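Local coordinates for hemin ABC transporter, periplasmic hemin-binding protein HutB (PDB 5KHL) that probably captures hemin in the periplasm of Vibrio cholerae and hands it to an ABC transporter for uptake across the inner membrane, at residues N139-K144 and R264-L269; V152-L157 and N164-D169; T174-G177 and H182-A185. One frame throughout, in Å; residues are numbered along the deposited sequence.

Contact 1 (N139-K144 and R264-L269)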
# COMPACT_ATOMS: atom_id res chain seq x y z
N ASN A 139 -0.99 13.25 -12.33
CA ASN A 139 -1.64 14.27 -13.14
C ASN A 139 -2.58 13.64 -14.17
O ASN A 139 -3.72 14.11 -14.35
CB ASN A 139 -0.59 15.15 -13.84
CG ASN A 139 0.15 16.06 -12.87
OD1 ASN A 139 -0.45 16.67 -11.99
ND2 ASN A 139 1.47 16.15 -13.03
N ALA A 140 -2.12 12.58 -14.82
CA ALA A 140 -2.97 11.78 -15.72
C ALA A 140 -4.23 11.28 -15.00
O ALA A 140 -5.33 11.39 -15.55
CB ALA A 140 -2.19 10.62 -16.30
N LEU A 141 -4.08 10.76 -13.79
CA LEU A 141 -5.23 10.36 -12.98
C LEU A 141 -6.16 11.55 -12.65
O LEU A 141 -7.38 11.48 -12.82
CB LEU A 141 -4.78 9.68 -11.69
CG LEU A 141 -4.49 8.17 -11.82
CD1 LEU A 141 -3.53 7.70 -10.74
CD2 LEU A 141 -5.76 7.33 -11.79
N GLN A 142 -5.56 12.63 -12.17
CA GLN A 142 -6.30 13.82 -11.77
C GLN A 142 -6.96 14.49 -12.98
O GLN A 142 -8.07 14.99 -12.88
CB GLN A 142 -5.37 14.79 -11.01
CG GLN A 142 -5.10 14.32 -9.56
CD GLN A 142 -3.99 15.08 -8.82
OE1 GLN A 142 -3.08 15.66 -9.43
NE2 GLN A 142 -4.05 15.07 -7.50
N ALA A 143 -6.30 14.42 -14.14
CA ALA A 143 -6.87 14.96 -15.37
C ALA A 143 -8.22 14.33 -15.70
O ALA A 143 -9.08 14.99 -16.28
CB ALA A 143 -5.92 14.76 -16.55
N LYS A 144 -8.42 13.07 -15.35
CA LYS A 144 -9.68 12.38 -15.68
C LYS A 144 -10.77 12.59 -14.63
O LYS A 144 -11.83 12.00 -14.71
CB LYS A 144 -9.45 10.88 -15.88
CG LYS A 144 -8.51 10.49 -17.02
CD LYS A 144 -8.45 8.96 -17.12
CE LYS A 144 -7.38 8.47 -18.09
NZ LYS A 144 -7.98 8.10 -19.40
N ARG A 264 -6.01 1.50 -13.02
CA ARG A 264 -6.78 0.33 -13.41
C ARG A 264 -8.21 0.42 -12.89
O ARG A 264 -9.14 0.04 -13.59
CB ARG A 264 -6.13 -0.96 -12.92
CG ARG A 264 -6.87 -2.21 -13.42
CD ARG A 264 -6.34 -3.49 -12.79
NE ARG A 264 -6.48 -3.47 -11.34
CZ ARG A 264 -7.56 -3.84 -10.68
NH1 ARG A 264 -8.63 -4.28 -11.33
NH2 ARG A 264 -7.58 -3.77 -9.37
N ILE A 265 -8.39 0.94 -11.69
CA ILE A 265 -9.73 1.06 -11.12
C ILE A 265 -10.50 2.27 -11.68
O ILE A 265 -11.70 2.20 -11.89
CB ILE A 265 -9.68 1.13 -9.58
CG1 ILE A 265 -9.01 -0.13 -9.03
CG2 ILE A 265 -11.10 1.22 -9.00
CD1 ILE A 265 -8.56 0.01 -7.62
N GLN A 266 -9.81 3.37 -11.96
CA GLN A 266 -10.48 4.54 -12.55
C GLN A 266 -11.11 4.20 -13.90
O GLN A 266 -12.17 4.72 -14.26
CB GLN A 266 -9.49 5.71 -12.71
CG GLN A 266 -10.10 6.99 -13.23
CD GLN A 266 -9.09 8.14 -13.36
OE1 GLN A 266 -8.10 8.04 -14.09
NE2 GLN A 266 -9.33 9.23 -12.63
N THR A 267 -10.44 3.34 -14.65
CA THR A 267 -10.95 2.87 -15.92
C THR A 267 -12.26 2.10 -15.71
O THR A 267 -13.16 2.12 -16.55
CB THR A 267 -9.90 1.98 -16.64
OG1 THR A 267 -8.77 2.78 -17.02
CG2 THR A 267 -10.47 1.32 -17.88
N LEU A 268 -12.37 1.43 -14.56
CA LEU A 268 -13.60 0.69 -14.24
C LEU A 268 -14.71 1.63 -13.79
O LEU A 268 -15.88 1.40 -14.11
CB LEU A 268 -13.32 -0.36 -13.16
CG LEU A 268 -12.29 -1.40 -13.58
CD1 LEU A 268 -11.85 -2.26 -12.40
CD2 LEU A 268 -12.85 -2.27 -14.69
N LEU A 269 -14.33 2.68 -13.06
CA LEU A 269 -15.28 3.60 -12.44
C LEU A 269 -15.80 4.64 -13.44
O LEU A 269 -16.92 5.12 -13.31
CB LEU A 269 -14.62 4.31 -11.25
CG LEU A 269 -15.52 5.22 -10.42
CD1 LEU A 269 -16.55 4.37 -9.72
CD2 LEU A 269 -14.71 6.08 -9.44
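Gln-266 reaches across from helix 256-269 to the last turn of helix 125-143 and the residue just after it, where its amide meets Leu-141 and Lys-144. The side chain leaves with CG anti to the backbone N (chi1 -176°) and stays extended at chi2, which carries the amide over the 7.8 Å that separates the CA atoms of Leu-141 and Gln-266. There Gln-266 NE2 donates to Leu-141 O at 3.0 Å. The bond is almost straight, 177° at the hydrogen, and the acceptor lies in the plane of the glutamine amide; the donor is tilted modestly from the carbonyl plane. Leu-141 O also receives the backbone N of Lys-144 at 3.2 Å, from the opposite face of that plane, so one carbonyl at the helix end is held by two donors.

The two helices belong to a periplasmic binding protein fold of the iron and vitamin B12 family, in which a long helix joins the two lobes; helix 125-143 fits that role, and the contact fastens its C-terminal end to the last helix of the chain. The other end of the amide has apolar neighbours: Gln-266 OE1 lies 3.2 Å from Lys-144 CD and 3.4 Å from Leu-141 CD2. Lys-144 CB also comes within 3.6 Å of Gln-266 NE2, after which the lysine chain passes OE1 and its ammonium end leads away. NE2 has a second acceptor, Ile-179 O, beyond helix 171-178, while Leu-141 also packs on Ala-262 and Gln-263, about one turn before Gln-266 in helix 256-269.

Contact 2 (V152-L157 and N164-D169)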
# COMPACT_ATOMS: atom_id res chain seq x y z
N VAL A 152 -17.06 6.17 -3.74
CA VAL A 152 -16.33 4.92 -3.63
C VAL A 152 -15.91 4.69 -2.18
O VAL A 152 -15.32 5.57 -1.55
CB VAL A 152 -15.06 4.90 -4.53
CG1 VAL A 152 -14.15 3.68 -4.21
CG2 VAL A 152 -15.45 4.91 -6.00
N LEU A 153 -16.20 3.51 -1.65
CA LEU A 153 -15.71 3.13 -0.33
C LEU A 153 -14.76 1.97 -0.44
O LEU A 153 -14.94 1.08 -1.28
CB LEU A 153 -16.85 2.76 0.61
CG LEU A 153 -17.80 3.81 1.17
CD1 LEU A 153 -18.97 3.09 1.84
CD2 LEU A 153 -17.10 4.76 2.14
N PHE A 154 -13.77 1.95 0.44
CA PHE A 154 -12.97 0.77 0.63
C PHE A 154 -13.38 0.07 1.92
O PHE A 154 -13.37 0.66 3.00
CB PHE A 154 -11.48 1.12 0.68
CG PHE A 154 -10.61 -0.07 0.91
CD1 PHE A 154 -10.11 -0.79 -0.16
CD2 PHE A 154 -10.30 -0.49 2.19
CE1 PHE A 154 -9.31 -1.90 0.07
CE2 PHE A 154 -9.51 -1.58 2.42
CZ PHE A 154 -9.01 -2.28 1.36
N LEU A 155 -13.74 -1.21 1.80
CA LEU A 155 -14.13 -2.01 2.95
C LEU A 155 -13.06 -3.04 3.33
O LEU A 155 -12.56 -3.79 2.48
CB LEU A 155 -15.46 -2.74 2.69
CG LEU A 155 -16.71 -1.89 2.47
CD1 LEU A 155 -17.89 -2.80 2.23
CD2 LEU A 155 -16.97 -0.94 3.62
N LEU A 156 -12.71 -3.03 4.60
CA LEU A 156 -11.74 -3.97 5.13
C LEU A 156 -12.55 -5.04 5.81
O LEU A 156 -13.09 -4.81 6.90
CB LEU A 156 -10.80 -3.27 6.10
CG LEU A 156 -9.44 -3.92 6.35
CD1 LEU A 156 -8.60 -3.91 5.09
CD2 LEU A 156 -8.72 -3.18 7.47
N LEU A 157 -12.68 -6.19 5.15
CA LEU A 157 -13.53 -7.28 5.64
C LEU A 157 -12.67 -8.41 6.20
O LEU A 157 -11.64 -8.74 5.63
CB LEU A 157 -14.44 -7.79 4.52
CG LEU A 157 -15.27 -6.74 3.78
CD1 LEU A 157 -15.96 -7.29 2.54
CD2 LEU A 157 -16.30 -6.11 4.69
N ASN A 164 -14.84 -3.18 8.50
CA ASN A 164 -14.24 -1.86 8.66
C ASN A 164 -14.23 -1.02 7.39
O ASN A 164 -14.44 -1.53 6.29
CB ASN A 164 -12.81 -1.98 9.19
CG ASN A 164 -12.76 -1.99 10.68
OD1 ASN A 164 -13.64 -2.53 11.34
ND2 ASN A 164 -11.72 -1.39 11.24
N VAL A 165 -13.97 0.27 7.56
CA VAL A 165 -13.88 1.17 6.43
C VAL A 165 -12.63 2.07 6.52
O VAL A 165 -12.15 2.37 7.61
CB VAL A 165 -15.14 2.03 6.32
CG1 VAL A 165 -15.19 3.05 7.46
CG2 VAL A 165 -15.21 2.72 4.95
N ALA A 166 -12.10 2.45 5.37
CA ALA A 166 -11.00 3.39 5.32
C ALA A 166 -11.51 4.81 5.27
O ALA A 166 -12.09 5.23 4.27
CB ALA A 166 -10.10 3.12 4.13
N GLY A 167 -11.30 5.54 6.36
CA GLY A 167 -11.60 6.96 6.39
C GLY A 167 -10.40 7.77 5.96
O GLY A 167 -9.60 7.32 5.15
N SER A 168 -10.27 8.97 6.53
CA SER A 168 -9.15 9.85 6.22
C SER A 168 -7.81 9.20 6.57
O SER A 168 -7.75 8.25 7.35
CB SER A 168 -9.29 11.17 6.97
OG SER A 168 -8.97 11.00 8.34
N ASP A 169 -6.73 9.74 5.98
CA ASP A 169 -5.36 9.31 6.26
C ASP A 169 -5.04 7.83 6.01
O ASP A 169 -4.17 7.25 6.66
CB ASP A 169 -5.01 9.63 7.71
CG ASP A 169 -4.38 10.99 7.85
OD1 ASP A 169 -5.10 11.93 8.26
OD2 ASP A 169 -3.18 11.11 7.54
O HOH W 1 -13.55 4.29 2.30
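Val-165 lies across from Leu-155 in an antiparallel, non-hydrogen-bonded pair, their CA atoms 4.7 Å apart, and its side chain can be traced outward from there. CB stands near Phe-154 O. A chi1 of 71° sets CG1 between N and the carbonyl carbon and CG2 anti to N, and Val-165 CG2 comes to 3.4 Å from Phe-154 O. The same methyl then meets Leu-153 CD2 at 4.0 Å and, more loosely, Leu-155 CD2, so one branch of the valine spans the side chains of Leu-153 and Leu-155.

Strands 152-156 and 164-166 form a beta hairpin within the mixed five-stranded sheet of the C-terminal lobe, where strand 152-156 also pairs in parallel with strand 207-210. Leu-156 and Asn-164 make the hydrogen-bonded pair: Leu-156 N donates to Asn-164 O at 2.8 Å and Asn-164 N to Leu-156 O at 2.9 Å. Ala-166 N continues the pairing to Phe-154 O over 3.2 Å. The strands then draw apart, the CA atoms of Phe-154 and Ala-166 being 5.7 Å from each other, and a water bridges Phe-154 N, from which it accepts, and Ala-166 O, to which it donates. On the face of Phe-154 and Leu-156, Ala-166 CB approaches Phe-154 CD2 at 4.1 Å, while Leu-156 CD1 sits in plane at the ring's edge. Pro-172 of helix 171-178 touches both Phe-154 and Ala-166.

Contact 3 (T174-G177 and H182-A185)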
# COMPACT_ATOMS: atom_id res chain seq x y z
N THR A 174 -6.49 7.86 -0.18
CA THR A 174 -5.73 8.64 -1.15
C THR A 174 -6.01 8.14 -2.57
O THR A 174 -6.18 8.93 -3.52
CB THR A 174 -4.23 8.56 -0.85
OG1 THR A 174 -3.97 9.09 0.45
CG2 THR A 174 -3.40 9.30 -1.87
N ILE A 175 -6.11 6.81 -2.71
CA ILE A 175 -6.32 6.19 -4.01
C ILE A 175 -7.69 6.56 -4.59
O ILE A 175 -7.80 6.83 -5.78
CB ILE A 175 -6.16 4.65 -3.91
CG1 ILE A 175 -4.67 4.32 -3.79
CG2 ILE A 175 -6.81 3.91 -5.10
CD1 ILE A 175 -4.40 2.86 -3.38
N ILE A 176 -8.71 6.58 -3.74
CA ILE A 176 -10.04 7.02 -4.12
C ILE A 176 -10.06 8.49 -4.61
O ILE A 176 -10.70 8.81 -5.62
CB ILE A 176 -11.03 6.84 -2.93
CG1 ILE A 176 -11.29 5.37 -2.69
CG2 ILE A 176 -12.35 7.53 -3.20
CD1 ILE A 176 -11.95 5.09 -1.34
N GLY A 177 -9.35 9.37 -3.92
CA GLY A 177 -9.22 10.75 -4.37
C GLY A 177 -8.53 10.82 -5.72
O GLY A 177 -8.98 11.52 -6.61
N HIS A 182 -15.23 10.62 -4.70
CA HIS A 182 -15.42 10.96 -3.30
C HIS A 182 -15.32 9.72 -2.41
O HIS A 182 -15.91 8.68 -2.71
CB HIS A 182 -16.79 11.60 -3.05
CG HIS A 182 -17.04 12.86 -3.81
ND1 HIS A 182 -16.32 14.01 -3.59
CD2 HIS A 182 -17.96 13.16 -4.76
CE1 HIS A 182 -16.77 14.97 -4.39
NE2 HIS A 182 -17.77 14.48 -5.11
N ASN A 183 -14.57 9.83 -1.32
CA ASN A 183 -14.64 8.85 -0.26
C ASN A 183 -15.59 9.33 0.81
O ASN A 183 -15.19 10.11 1.67
CB ASN A 183 -13.27 8.59 0.36
CG ASN A 183 -13.33 7.58 1.49
OD1 ASN A 183 -14.31 6.83 1.60
ND2 ASN A 183 -12.30 7.56 2.34
N PRO A 184 -16.85 8.87 0.78
CA PRO A 184 -17.88 9.39 1.70
C PRO A 184 -17.49 9.25 3.17
O PRO A 184 -17.93 10.01 4.03
CB PRO A 184 -19.12 8.54 1.38
CG PRO A 184 -18.81 7.80 0.11
CD PRO A 184 -17.32 7.70 0.01
N ALA A 185 -16.63 8.28 3.45
CA ALA A 185 -16.15 8.06 4.80
C ALA A 185 -15.08 9.05 5.26
O ALA A 185 -14.87 9.20 6.46
CB ALA A 185 -15.61 6.63 4.94
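The amide nitrogen of Asn-183, ND2, is gripped by two acceptors, Asp-173 OD2 at the start of helix 171-178 and Ala-166 O of strand 164-166, and the side chain so fixed packs against Ile-176. CB points toward the helix, and CG, anti to the backbone N (chi1 179°), carries the amide on past Ile-176 CD1. Its other amide atom, Asn-183 OD1, takes a weak bond from Ala-185 N at 3.3 Å, a weakly closed Asx turn across Pro-184, so both ends of the amide have partners and its rotation is restrained.

Ile-176 supplies the apolar half of the contact through two branches. Its CG2 reaches the loop backbone, 3.7 Å from Asn-183 N and 3.8 Å from His-182 C, and also lies 3.8 Å from Asn-183 CB. CD1 meets the amide end of the same residue, 4.0 Å from Asn-183 CG. The two side chains cross at a slant, and the methyls of Ile-176 cover the asparagine from CB to its carboxamide. By contrast, His-182 contributes its backbone here, for its CB points away from the helix.

The loop turns back after helix 171-178 and runs beside the C-terminal lobe's mixed sheet: His-182 bonds through its backbone to Lys-150 and Val-152, and Leu-153 packs on Asn-183, Pro-184 and Ala-185. Ile-176 rests on Val-152 of strand 152-156, whereas Ile-175, the preceding residue, touches Ser-258 and Ala-262 of helix 256-269.

Contact 1 joins segments 120 residues apart in sequence, and contacts 2 and 3 follow one another within that span. Contacts 2 and 3 are closest, with centres 9 Å apart: strand 164-166 leads into helix 171-178, and Val-152 O packs on Pro-184 CD at 3.3 Å. The centre of contact 1 is about 13 Å from that of contact 3 and about 19 Å from that of contact 2, yet Leu-269 CD2 touches Val-152 CG2 at 3.7 Å. Together the three contacts tie the mixed sheet, helices 171-178 and 256-269 and the end of helix 125-143 to one another within the C-terminal lobe.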